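Local coordinates for gram-negative insecticidal protein (Chromobacterium piscinae, PDB 6FBM) that is an insecticidal toxin of the MACPF and beta-tripod families, which probably acts on insect cells by inserting pores into their membranes, at residues Asp152-Asn157 with Leu286-Glu291; Met161-Arg166 with Val294-Ala299; Ala337-Ala342 with Arg454-Lys459; Arg464-Leu469 with Pro487-Pro492. All coordinates share one frame; numbering follows the deposited sequence.

Contact 1 of 4, residues Asp152-Asn157 with Leu286-Glu291; sequences DLNNPN and LADKPE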
# COMPACT_ATOMS: atom_id res chain seq x y z
N ASP A 152 -13.69 -44.21 7.52
CA ASP A 152 -13.37 -44.84 6.23
C ASP A 152 -12.15 -45.74 6.31
O ASP A 152 -12.19 -46.88 5.85
CB ASP A 152 -13.17 -43.79 5.13
CG ASP A 152 -14.45 -43.10 4.73
OD1 ASP A 152 -15.52 -43.67 5.01
OD2 ASP A 152 -14.41 -42.01 4.13
N LEU A 153 -11.09 -45.22 6.91
CA LEU A 153 -9.83 -45.95 7.07
C LEU A 153 -10.04 -47.29 7.75
O LEU A 153 -9.50 -48.29 7.30
CB LEU A 153 -8.83 -45.10 7.86
CG LEU A 153 -7.49 -45.71 8.23
CD1 LEU A 153 -6.65 -45.99 7.00
CD2 LEU A 153 -6.76 -44.77 9.17
N ASN A 154 -10.83 -47.31 8.82
CA ASN A 154 -11.01 -48.50 9.65
C ASN A 154 -12.24 -49.39 9.28
O ASN A 154 -12.34 -50.51 9.76
CB ASN A 154 -11.05 -48.09 11.13
CG ASN A 154 -9.71 -47.57 11.63
OD1 ASN A 154 -8.74 -48.32 11.73
ND2 ASN A 154 -9.66 -46.28 11.97
N ASN A 155 -13.16 -48.88 8.45
CA ASN A 155 -14.31 -49.66 7.96
C ASN A 155 -13.81 -50.77 7.04
O ASN A 155 -13.22 -50.46 6.02
CB ASN A 155 -15.28 -48.73 7.20
CG ASN A 155 -16.49 -49.46 6.61
OD1 ASN A 155 -16.59 -50.68 6.63
ND2 ASN A 155 -17.39 -48.68 6.06
N PRO A 156 -14.06 -52.06 7.38
CA PRO A 156 -13.55 -53.13 6.50
C PRO A 156 -14.30 -53.26 5.15
O PRO A 156 -13.78 -53.87 4.21
CB PRO A 156 -13.73 -54.41 7.35
CG PRO A 156 -14.06 -53.95 8.73
CD PRO A 156 -14.73 -52.62 8.57
N ASN A 157 -15.49 -52.67 5.08
CA ASN A 157 -16.27 -52.65 3.84
C ASN A 157 -15.95 -51.48 2.93
O ASN A 157 -16.53 -51.38 1.86
CB ASN A 157 -17.77 -52.67 4.18
CG ASN A 157 -18.18 -53.93 4.93
OD1 ASN A 157 -17.67 -55.01 4.67
ND2 ASN A 157 -19.12 -53.78 5.87
N LEU A 286 -1.79 -46.14 9.66
CA LEU A 286 -2.72 -45.49 10.59
C LEU A 286 -3.93 -46.32 10.99
O LEU A 286 -4.67 -45.95 11.91
CB LEU A 286 -3.21 -44.18 9.97
CG LEU A 286 -2.13 -43.16 9.61
CD1 LEU A 286 -2.73 -42.07 8.72
CD2 LEU A 286 -1.53 -42.60 10.88
N ALA A 287 -4.18 -47.42 10.27
CA ALA A 287 -5.34 -48.25 10.55
C ALA A 287 -5.17 -48.96 11.90
O ALA A 287 -4.04 -49.33 12.26
CB ALA A 287 -5.54 -49.26 9.43
N ASP A 288 -6.27 -49.11 12.65
CA ASP A 288 -6.24 -49.75 13.98
C ASP A 288 -5.80 -51.22 13.93
O ASP A 288 -4.90 -51.62 14.66
CB ASP A 288 -7.61 -49.67 14.68
CG ASP A 288 -7.97 -48.27 15.14
OD1 ASP A 288 -7.07 -47.46 15.44
OD2 ASP A 288 -9.16 -47.98 15.23
N LYS A 289 -6.41 -51.99 13.03
CA LYS A 289 -6.19 -53.44 12.98
C LYS A 289 -5.07 -53.82 12.00
O LYS A 289 -5.07 -53.35 10.88
CB LYS A 289 -7.49 -54.15 12.59
CG LYS A 289 -8.70 -53.75 13.41
CD LYS A 289 -9.83 -54.77 13.41
CE LYS A 289 -11.10 -54.07 13.89
NZ LYS A 289 -12.11 -54.92 14.58
N PRO A 290 -4.13 -54.69 12.42
CA PRO A 290 -3.12 -55.20 11.47
C PRO A 290 -3.66 -55.82 10.16
O PRO A 290 -2.98 -55.76 9.14
CB PRO A 290 -2.38 -56.27 12.29
CG PRO A 290 -2.53 -55.82 13.71
CD PRO A 290 -3.86 -55.12 13.80
N GLU A 291 -4.86 -56.40 10.20
CA GLU A 291 -5.49 -57.03 9.03
C GLU A 291 -5.85 -55.96 8.00
O GLU A 291 -5.77 -56.19 6.80
CB GLU A 291 -6.78 -57.79 9.40
CG GLU A 291 -6.67 -58.77 10.56
CD GLU A 291 -6.98 -58.12 11.91
OE1 GLU A 291 -8.11 -57.62 12.10
OE2 GLU A 291 -6.07 -58.07 12.76
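Asn-154 and Asp-288 make the polar half of this contact, and Leu-153 with Leu-286 and Ala-287 makes the apolar half. The amide oxygen of Asn-154 accepts the backbone N-H of Asp-288, with OD1 2.8 Å from N and an almost straight N-H...O angle of 175°. The donor lies in the plane of the amide. The CB of Asn-154 points toward the other segment, and chi1 (-68°) sets CG beside the backbone N and anti to the carbonyl carbon; from there the amide reaches across to the turn. Its nitrogen is engaged as well, since ND2 bonds to the carbonyl oxygen of Arg-150 one helical turn back, and these two partners fix which end of the amide is which. Within the MACPF domain, the pair joins the last residue of helix 147-154 to the turn that leads into helix 290-298, where Lys-289 occupies the N-cap position. Leu-153, one residue earlier, works through its two methyls. CD2 packs 3.7 Å from CB of Leu-286 and 3.6 Å from that residue's carbonyl oxygen, while CD1 lies 4.2 Å from CB of Ala-287. The backbone is tied down too: Leu-153 O accepts from Arg-292 NE, and Ala-287 O from Arg-293 NE. The Asp-288 side chain crosses that of Asn-154 at about a right angle, its CB 3.4 Å from Asn-154 OD1, and the carboxylate and amide planes lie 15° apart.

Contact 2 of 4, residues Met161-Arg166 with Val294-Ala299; sequences MELFKR and VELEDA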
# COMPACT_ATOMS: atom_id res chain seq x y z
N MET A 161 -9.29 -49.05 -2.95
CA MET A 161 -9.31 -48.10 -4.07
C MET A 161 -10.04 -46.80 -3.75
O MET A 161 -9.60 -45.72 -4.13
CB MET A 161 -9.91 -48.75 -5.34
CG MET A 161 -9.01 -49.72 -6.10
SD MET A 161 -7.27 -49.24 -6.36
CE MET A 161 -6.57 -50.10 -4.93
N GLU A 162 -11.18 -46.91 -3.08
CA GLU A 162 -11.95 -45.72 -2.71
C GLU A 162 -11.22 -44.93 -1.67
O GLU A 162 -11.11 -43.71 -1.79
CB GLU A 162 -13.33 -46.09 -2.16
CG GLU A 162 -14.48 -45.80 -3.11
CD GLU A 162 -15.55 -44.99 -2.42
OE1 GLU A 162 -16.70 -45.46 -2.31
OE2 GLU A 162 -15.23 -43.88 -1.89
N LEU A 163 -10.74 -45.64 -0.65
CA LEU A 163 -9.98 -45.02 0.41
C LEU A 163 -8.85 -44.22 -0.20
O LEU A 163 -8.69 -43.05 0.12
CB LEU A 163 -9.44 -46.06 1.39
CG LEU A 163 -8.79 -45.52 2.66
CD1 LEU A 163 -9.83 -44.88 3.56
CD2 LEU A 163 -8.11 -46.64 3.40
N PHE A 164 -8.10 -44.86 -1.10
CA PHE A 164 -6.98 -44.20 -1.76
C PHE A 164 -7.38 -43.04 -2.67
O PHE A 164 -6.66 -42.04 -2.72
CB PHE A 164 -6.11 -45.20 -2.54
CG PHE A 164 -5.38 -46.22 -1.68
CD1 PHE A 164 -5.14 -46.01 -0.32
CD2 PHE A 164 -4.90 -47.38 -2.26
CE1 PHE A 164 -4.47 -46.96 0.44
CE2 PHE A 164 -4.21 -48.32 -1.51
CZ PHE A 164 -4.00 -48.11 -0.16
N LYS A 165 -8.50 -43.16 -3.37
CA LYS A 165 -9.03 -42.02 -4.16
C LYS A 165 -9.42 -40.85 -3.24
O LYS A 165 -9.03 -39.70 -3.49
CB LYS A 165 -10.20 -42.46 -5.05
CG LYS A 165 -10.87 -41.34 -5.86
CD LYS A 165 -12.21 -40.91 -5.29
CE LYS A 165 -13.05 -40.22 -6.37
NZ LYS A 165 -13.56 -41.10 -7.46
N ARG A 166 -10.17 -41.14 -2.18
CA ARG A 166 -10.65 -40.10 -1.25
C ARG A 166 -9.53 -39.37 -0.51
O ARG A 166 -9.56 -38.15 -0.39
CB ARG A 166 -11.59 -40.69 -0.21
CG ARG A 166 -12.98 -41.05 -0.67
CD ARG A 166 -13.73 -41.78 0.43
NE ARG A 166 -14.85 -41.01 1.01
CZ ARG A 166 -16.14 -41.36 1.03
NH1 ARG A 166 -16.53 -42.54 0.61
NH2 ARG A 166 -17.03 -40.54 1.58
N VAL A 294 -2.72 -54.41 6.38
CA VAL A 294 -2.20 -55.32 5.40
C VAL A 294 -3.05 -55.28 4.16
O VAL A 294 -2.49 -55.23 3.07
CB VAL A 294 -2.02 -56.75 6.00
CG1 VAL A 294 -1.75 -57.79 4.92
CG2 VAL A 294 -0.87 -56.75 7.01
N GLU A 295 -4.38 -55.30 4.28
CA GLU A 295 -5.21 -55.35 3.07
C GLU A 295 -5.09 -54.07 2.26
O GLU A 295 -5.07 -54.12 1.03
CB GLU A 295 -6.67 -55.76 3.30
CG GLU A 295 -7.51 -54.82 4.13
CD GLU A 295 -9.01 -54.87 3.81
OE1 GLU A 295 -9.84 -54.62 4.70
OE2 GLU A 295 -9.39 -55.10 2.66
N LEU A 296 -4.97 -52.94 2.96
CA LEU A 296 -4.73 -51.66 2.29
C LEU A 296 -3.38 -51.65 1.59
O LEU A 296 -3.29 -51.29 0.42
CB LEU A 296 -4.87 -50.48 3.26
CG LEU A 296 -6.28 -50.25 3.81
CD1 LEU A 296 -6.26 -49.10 4.82
CD2 LEU A 296 -7.30 -49.97 2.71
N GLU A 297 -2.34 -52.11 2.28
CA GLU A 297 -1.01 -52.20 1.67
C GLU A 297 -0.94 -53.13 0.46
O GLU A 297 -0.23 -52.83 -0.51
CB GLU A 297 0.05 -52.58 2.70
CG GLU A 297 1.45 -52.68 2.11
CD GLU A 297 2.55 -52.46 3.13
OE1 GLU A 297 2.33 -52.72 4.34
OE2 GLU A 297 3.65 -52.03 2.71
N ASP A 298 -1.66 -54.25 0.51
CA ASP A 298 -1.71 -55.21 -0.62
C ASP A 298 -2.36 -54.61 -1.85
O ASP A 298 -2.04 -55.02 -2.98
CB ASP A 298 -2.51 -56.47 -0.25
CG ASP A 298 -1.78 -57.37 0.73
OD1 ASP A 298 -0.55 -57.25 0.83
OD2 ASP A 298 -2.42 -58.21 1.37
N ALA A 299 -3.26 -53.66 -1.65
CA ALA A 299 -3.95 -53.04 -2.75
C ALA A 299 -3.12 -51.94 -3.45
O ALA A 299 -3.52 -51.44 -4.53
CB ALA A 299 -5.27 -52.48 -2.26
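Met-161 and Ala-299 bring the backbones of the two helical segments nearest to each other, with CA atoms 7.4 Å apart, and from there the contact is carried by side chains. CB of Met-161 points away from the partner, but the chain bends at chi2 (-44°) and again at chi3 (95°), and this double turn brings the methyl back. CE then lies 3.8 Å from CB of Ala-299 and 3.4 Å from its carbonyl oxygen. Leu-163 meets Leu-296 at about a right angle. A single methyl, CD2, sits against both branches of Leu-296, 3.4 Å from CD1 and 3.5 Å from CD2, a tight fit of branched tips. Phe-164 approaches differently, edge first: its CZ lies 3.3 Å from the carbonyl oxygen of Leu-296, which is near the plane of the ring, and its CE2 edge faces the carbonyl carbon of Ala-299. The ring edge thus meets backbone atoms of Leu-296 and Ala-299. This is largely apolar helix packing within the MACPF domain, with carbon atoms also set against two backbone carbonyl oxygens. Around it, Leu-153 of helix 147-154 touches both Leu-163 and Leu-296, Trp-284 touches Leu-296, Ala-160 touches Leu-296 and Ala-299, and Phe-303 of helix 300-304 lies against Met-161.

Contact 3 of 4, residues Ala337-Ala342 with Arg454-Lys459; sequences ASEDLA and RVWWDK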
# COMPACT_ATOMS: atom_id res chain seq x y z
N ALA A 337 44.19 -57.52 -61.39
CA ALA A 337 43.60 -58.53 -60.51
C ALA A 337 42.82 -59.51 -61.38
O ALA A 337 42.21 -59.12 -62.38
CB ALA A 337 42.71 -57.87 -59.48
N SER A 338 42.87 -60.78 -61.00
CA SER A 338 42.20 -61.84 -61.77
C SER A 338 40.74 -61.46 -61.87
O SER A 338 40.20 -61.34 -62.98
CB SER A 338 42.36 -63.22 -61.10
OG SER A 338 43.72 -63.44 -60.72
N GLU A 339 40.14 -61.21 -60.70
CA GLU A 339 38.72 -60.88 -60.64
C GLU A 339 38.41 -59.44 -61.02
O GLU A 339 39.26 -58.55 -60.92
CB GLU A 339 38.16 -61.22 -59.28
CG GLU A 339 38.26 -62.71 -58.95
CD GLU A 339 37.80 -63.01 -57.55
OE1 GLU A 339 37.46 -64.17 -57.27
OE2 GLU A 339 37.79 -62.09 -56.72
N ASP A 340 37.21 -59.25 -61.53
CA ASP A 340 36.69 -57.94 -61.86
C ASP A 340 36.02 -57.38 -60.59
O ASP A 340 35.42 -58.12 -59.82
CB ASP A 340 35.62 -58.03 -62.97
CG ASP A 340 36.17 -58.43 -64.34
OD1 ASP A 340 37.28 -58.01 -64.71
OD2 ASP A 340 35.41 -59.12 -65.08
N LEU A 341 36.13 -56.07 -60.39
CA LEU A 341 35.46 -55.37 -59.30
C LEU A 341 34.83 -54.12 -59.87
O LEU A 341 35.48 -53.36 -60.56
CB LEU A 341 36.45 -54.92 -58.23
CG LEU A 341 35.88 -54.12 -57.06
CD1 LEU A 341 34.85 -54.94 -56.30
CD2 LEU A 341 37.01 -53.69 -56.15
N ALA A 342 33.55 -53.92 -59.57
CA ALA A 342 32.92 -52.65 -59.77
C ALA A 342 32.21 -52.26 -58.45
O ALA A 342 31.71 -53.13 -57.70
CB ALA A 342 31.95 -52.71 -60.92
N ARG A 454 32.08 -63.34 -50.15
CA ARG A 454 33.20 -62.54 -50.66
C ARG A 454 32.83 -61.89 -51.98
O ARG A 454 32.26 -62.54 -52.86
CB ARG A 454 34.43 -63.41 -50.86
CG ARG A 454 35.71 -62.66 -51.21
CD ARG A 454 36.86 -63.62 -51.37
NE ARG A 454 36.67 -64.47 -52.55
CZ ARG A 454 36.88 -64.10 -53.80
NH1 ARG A 454 37.33 -62.87 -54.08
NH2 ARG A 454 36.66 -64.96 -54.79
N VAL A 455 33.12 -60.61 -52.10
CA VAL A 455 32.85 -59.88 -53.33
C VAL A 455 34.02 -59.99 -54.28
O VAL A 455 33.81 -60.19 -55.48
CB VAL A 455 32.59 -58.39 -53.04
CG1 VAL A 455 32.34 -57.62 -54.35
CG2 VAL A 455 31.41 -58.24 -52.08
N TRP A 456 35.24 -59.86 -53.74
CA TRP A 456 36.45 -59.64 -54.55
C TRP A 456 37.71 -59.69 -53.67
O TRP A 456 37.62 -59.53 -52.46
CB TRP A 456 36.34 -58.28 -55.22
CG TRP A 456 37.47 -57.86 -56.11
CD1 TRP A 456 37.58 -58.10 -57.43
CD2 TRP A 456 38.59 -57.04 -55.76
NE1 TRP A 456 38.70 -57.50 -57.93
CE2 TRP A 456 39.34 -56.85 -56.93
CE3 TRP A 456 39.03 -56.46 -54.57
CZ2 TRP A 456 40.52 -56.10 -56.95
CZ3 TRP A 456 40.21 -55.70 -54.60
CH2 TRP A 456 40.93 -55.53 -55.78
N TRP A 457 38.84 -59.99 -54.30
CA TRP A 457 40.17 -59.82 -53.71
C TRP A 457 41.12 -59.41 -54.83
O TRP A 457 40.79 -59.52 -56.01
CB TRP A 457 40.72 -61.08 -53.00
CG TRP A 457 40.46 -62.41 -53.67
CD1 TRP A 457 40.36 -62.66 -55.02
CD2 TRP A 457 40.31 -63.68 -53.02
NE1 TRP A 457 40.12 -63.99 -55.24
CE2 TRP A 457 40.08 -64.65 -54.04
CE3 TRP A 457 40.34 -64.10 -51.68
CZ2 TRP A 457 39.89 -66.01 -53.75
CZ3 TRP A 457 40.13 -65.44 -51.40
CH2 TRP A 457 39.90 -66.38 -52.42
N ASP A 458 42.30 -58.93 -54.45
CA ASP A 458 43.22 -58.34 -55.40
C ASP A 458 44.18 -59.32 -56.04
O ASP A 458 45.02 -58.91 -56.83
CB ASP A 458 44.01 -57.19 -54.74
CG ASP A 458 45.15 -57.69 -53.86
OD1 ASP A 458 44.88 -58.50 -52.96
OD2 ASP A 458 46.28 -57.24 -54.04
N LYS A 459 44.09 -60.61 -55.71
CA LYS A 459 45.13 -61.55 -56.15
C LYS A 459 45.20 -61.61 -57.69
O LYS A 459 44.19 -61.60 -58.38
CB LYS A 459 45.02 -62.90 -55.47
CG LYS A 459 43.87 -63.78 -55.87
CD LYS A 459 43.26 -64.50 -54.65
CE LYS A 459 44.18 -65.39 -53.86
NZ LYS A 459 43.38 -66.45 -53.12
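Leu-341 lies across the indole of Trp-456, the two side chains at about a right angle. Its CB stands 3.5 Å from the centroid of the five-membered ring, only 13° off the normal, a CH-pi contact, and CD2 continues over the centre of the same face. CG of Leu-341 is anti to its backbone N (chi1 177°), beside the carbonyl carbon, which sets it on the ring side, 4.2 Å from Trp-456 CG. The opposite face carries the backbone N of Asp-458. At the edge, NE1 makes a weak hydrogen bond to Glu-339 O (3.2 Å). The CB of Ala-337 packs 3.8 Å from CZ2 of the same indole. These residues clamp the loop before strand 342-346 onto strand 450-457, which forms one margin of a three-stranded antiparallel sheet in the Vps62-like region, probably part of the beta-tripod. Glu-339 and Arg-454 meet tip to tip in an end-on, two-pronged salt bridge: NH2 is 2.7 Å from OE1 and NH1 2.8 Å from OE2. Both oxygens use their syn lone pairs, and the carboxylate and guanidinium are nearly coplanar. Trp-457 lies over the guanidinium, its CE2 above the centre, while Lys-459 CD lies against the other face of that indole, toward its rim. Ser-338 N completes the join with a straight hydrogen bond to Lys-459 O at 3.0 Å (173°).

Contact 4 of 4, residues Arg464-Leu469 with Pro487-Pro492; sequences RKDVSL and PNYNNP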
# COMPACT_ATOMS: atom_id res chain seq x y z
N ARG A 464 52.08 -55.72 -52.84
CA ARG A 464 52.69 -56.24 -51.60
C ARG A 464 51.61 -56.60 -50.61
O ARG A 464 51.58 -57.72 -50.06
CB ARG A 464 53.63 -55.22 -50.94
CG ARG A 464 54.66 -54.64 -51.88
CD ARG A 464 55.92 -54.18 -51.22
NE ARG A 464 56.87 -53.81 -52.27
CZ ARG A 464 56.87 -52.66 -52.95
NH1 ARG A 464 55.98 -51.69 -52.68
NH2 ARG A 464 57.79 -52.46 -53.89
N LYS A 465 50.71 -55.62 -50.41
CA LYS A 465 49.59 -55.76 -49.50
C LYS A 465 48.47 -56.49 -50.21
O LYS A 465 48.38 -56.46 -51.44
CB LYS A 465 49.10 -54.42 -48.99
CG LYS A 465 50.19 -53.50 -48.43
CD LYS A 465 49.62 -52.24 -47.88
CE LYS A 465 50.48 -51.00 -48.18
NZ LYS A 465 50.25 -50.02 -47.08
N ASP A 466 47.63 -57.12 -49.42
CA ASP A 466 46.51 -57.90 -49.92
C ASP A 466 45.20 -57.37 -49.34
O ASP A 466 45.18 -56.73 -48.29
CB ASP A 466 46.69 -59.36 -49.51
CG ASP A 466 47.96 -60.00 -50.08
OD1 ASP A 466 48.53 -59.49 -51.09
OD2 ASP A 466 48.33 -61.05 -49.51
N VAL A 467 44.11 -57.63 -50.06
CA VAL A 467 42.76 -57.29 -49.58
C VAL A 467 41.72 -58.22 -50.15
O VAL A 467 41.85 -58.66 -51.29
CB VAL A 467 42.39 -55.83 -49.89
CG1 VAL A 467 42.11 -55.62 -51.38
CG2 VAL A 467 41.22 -55.36 -49.04
N SER A 468 40.71 -58.50 -49.34
CA SER A 468 39.50 -59.19 -49.76
C SER A 468 38.29 -58.43 -49.21
O SER A 468 38.28 -58.04 -48.04
CB SER A 468 39.49 -60.63 -49.23
OG SER A 468 40.69 -61.32 -49.55
N LEU A 469 37.28 -58.24 -50.05
CA LEU A 469 36.06 -57.54 -49.68
C LEU A 469 34.98 -58.56 -49.31
O LEU A 469 34.61 -59.40 -50.12
CB LEU A 469 35.58 -56.65 -50.83
CG LEU A 469 36.63 -55.75 -51.45
CD1 LEU A 469 35.97 -54.89 -52.50
CD2 LEU A 469 37.36 -54.89 -50.42
N PRO A 487 42.73 -57.50 -44.69
CA PRO A 487 44.05 -57.33 -45.36
C PRO A 487 44.81 -58.65 -45.71
O PRO A 487 46.03 -58.71 -45.65
CB PRO A 487 44.84 -56.48 -44.36
CG PRO A 487 44.31 -56.91 -43.05
CD PRO A 487 42.83 -57.23 -43.23
N ASN A 488 44.07 -59.67 -46.13
CA ASN A 488 44.62 -61.00 -46.42
C ASN A 488 43.58 -61.81 -47.21
O ASN A 488 42.43 -61.38 -47.37
CB ASN A 488 44.98 -61.72 -45.12
CG ASN A 488 43.77 -61.96 -44.22
OD1 ASN A 488 42.75 -62.53 -44.65
ND2 ASN A 488 43.86 -61.50 -42.97
N TYR A 489 43.99 -63.00 -47.65
CA TYR A 489 43.16 -63.86 -48.48
C TYR A 489 42.52 -65.01 -47.71
O TYR A 489 42.16 -66.02 -48.31
CB TYR A 489 43.97 -64.43 -49.65
CG TYR A 489 44.62 -63.40 -50.55
CD1 TYR A 489 43.88 -62.37 -51.10
CD2 TYR A 489 45.98 -63.48 -50.88
CE1 TYR A 489 44.48 -61.42 -51.93
CE2 TYR A 489 46.58 -62.53 -51.71
CZ TYR A 489 45.81 -61.50 -52.24
OH TYR A 489 46.38 -60.57 -53.07
N ASN A 490 42.34 -64.85 -46.40
CA ASN A 490 41.71 -65.89 -45.60
C ASN A 490 40.28 -66.13 -46.10
O ASN A 490 39.55 -65.17 -46.33
CB ASN A 490 41.69 -65.53 -44.10
CG ASN A 490 43.06 -65.28 -43.52
OD1 ASN A 490 44.07 -65.53 -44.15
ND2 ASN A 490 43.09 -64.73 -42.32
N ASN A 491 39.89 -67.41 -46.23
CA ASN A 491 38.62 -67.82 -46.86
C ASN A 491 38.05 -69.06 -46.15
O ASN A 491 38.45 -70.17 -46.49
CB ASN A 491 38.87 -68.11 -48.35
CG ASN A 491 37.60 -68.46 -49.14
OD1 ASN A 491 36.49 -68.46 -48.61
ND2 ASN A 491 37.78 -68.76 -50.42
N PRO A 492 37.14 -68.92 -45.19
CA PRO A 492 36.57 -67.65 -44.72
C PRO A 492 37.49 -66.93 -43.73
O PRO A 492 38.43 -67.54 -43.21
CB PRO A 492 35.30 -68.10 -43.99
CG PRO A 492 35.64 -69.45 -43.45
CD PRO A 492 36.75 -70.04 -44.30
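Asp-466 lies over one face of the Tyr-489 ring, its CB 3.6 Å above the ring plane and displaced toward the rim, in a CH-pi contact. The carboxylate is stacked on the same ring, the two planes 23° apart, and OD2 comes within 3.2 Å of CE2. CG of Asp-466 is anti to the carbonyl carbon, beside the backbone N (chi1 -61°), which sets it near CZ and CE2 of the ring. Ser-468 takes the edge, with OG near the ring plane and 3.7 Å from CD1. That hydroxyl has a polar task of its own, giving its proton to the carbonyl oxygen of Asn-488 at 2.8 Å. The backbones also run close: Pro-487 CA lies 3.2 Å from Asp-466 O in a CA-H...O contact. The directions of the touching parts differ by 74°, consistent with the chain that has just left strand 484-486, a neighbour of strand 468-473 in a three-stranded antiparallel sheet, turning across the start of that strand instead of pairing on. Asn-488 shapes this departure through an Asx turn, OD1 accepting the N-H of Asn-490 at 2.9 Å, while its ND2 bonds to Asp-497 of helix 495-500. The Tyr-489 hydroxyl has its strongest partner elsewhere, hydrogen-bonding to Asp-458 OD1. Asp-466 OD1 lies 3.1 Å from the same OH, and two carboxylates near one phenol oxygen would be expected to disfavour ionisation of the tyrosine and might raise the proton affinity of Asp-466.

Overall arrangement
Four contacts fall into two pairs at opposite sides of the chain's centre: contacts 1 and 3 have centres about 82 Å apart. Contacts 1 and 2, both buried in the MACPF region, share helix 290-298: contact 1 holds the turn leading into it against helix 147-154, and contact 2 its later part against the next helix, 160-167. Contact 1 mixes one amide bond with leucine packing, and contact 2 is largely apolar. Contacts 3 and 4 lie in the Vps62-like region, partly buried, on neighbouring strands of one sheet, their centres about 10 Å apart. There, loops are fixed to strands, and to the loop leading into one, by aromatic faces, carboxylates and hydrogen bonds, with Asp-458 and Tyr-489 bridging the two sites.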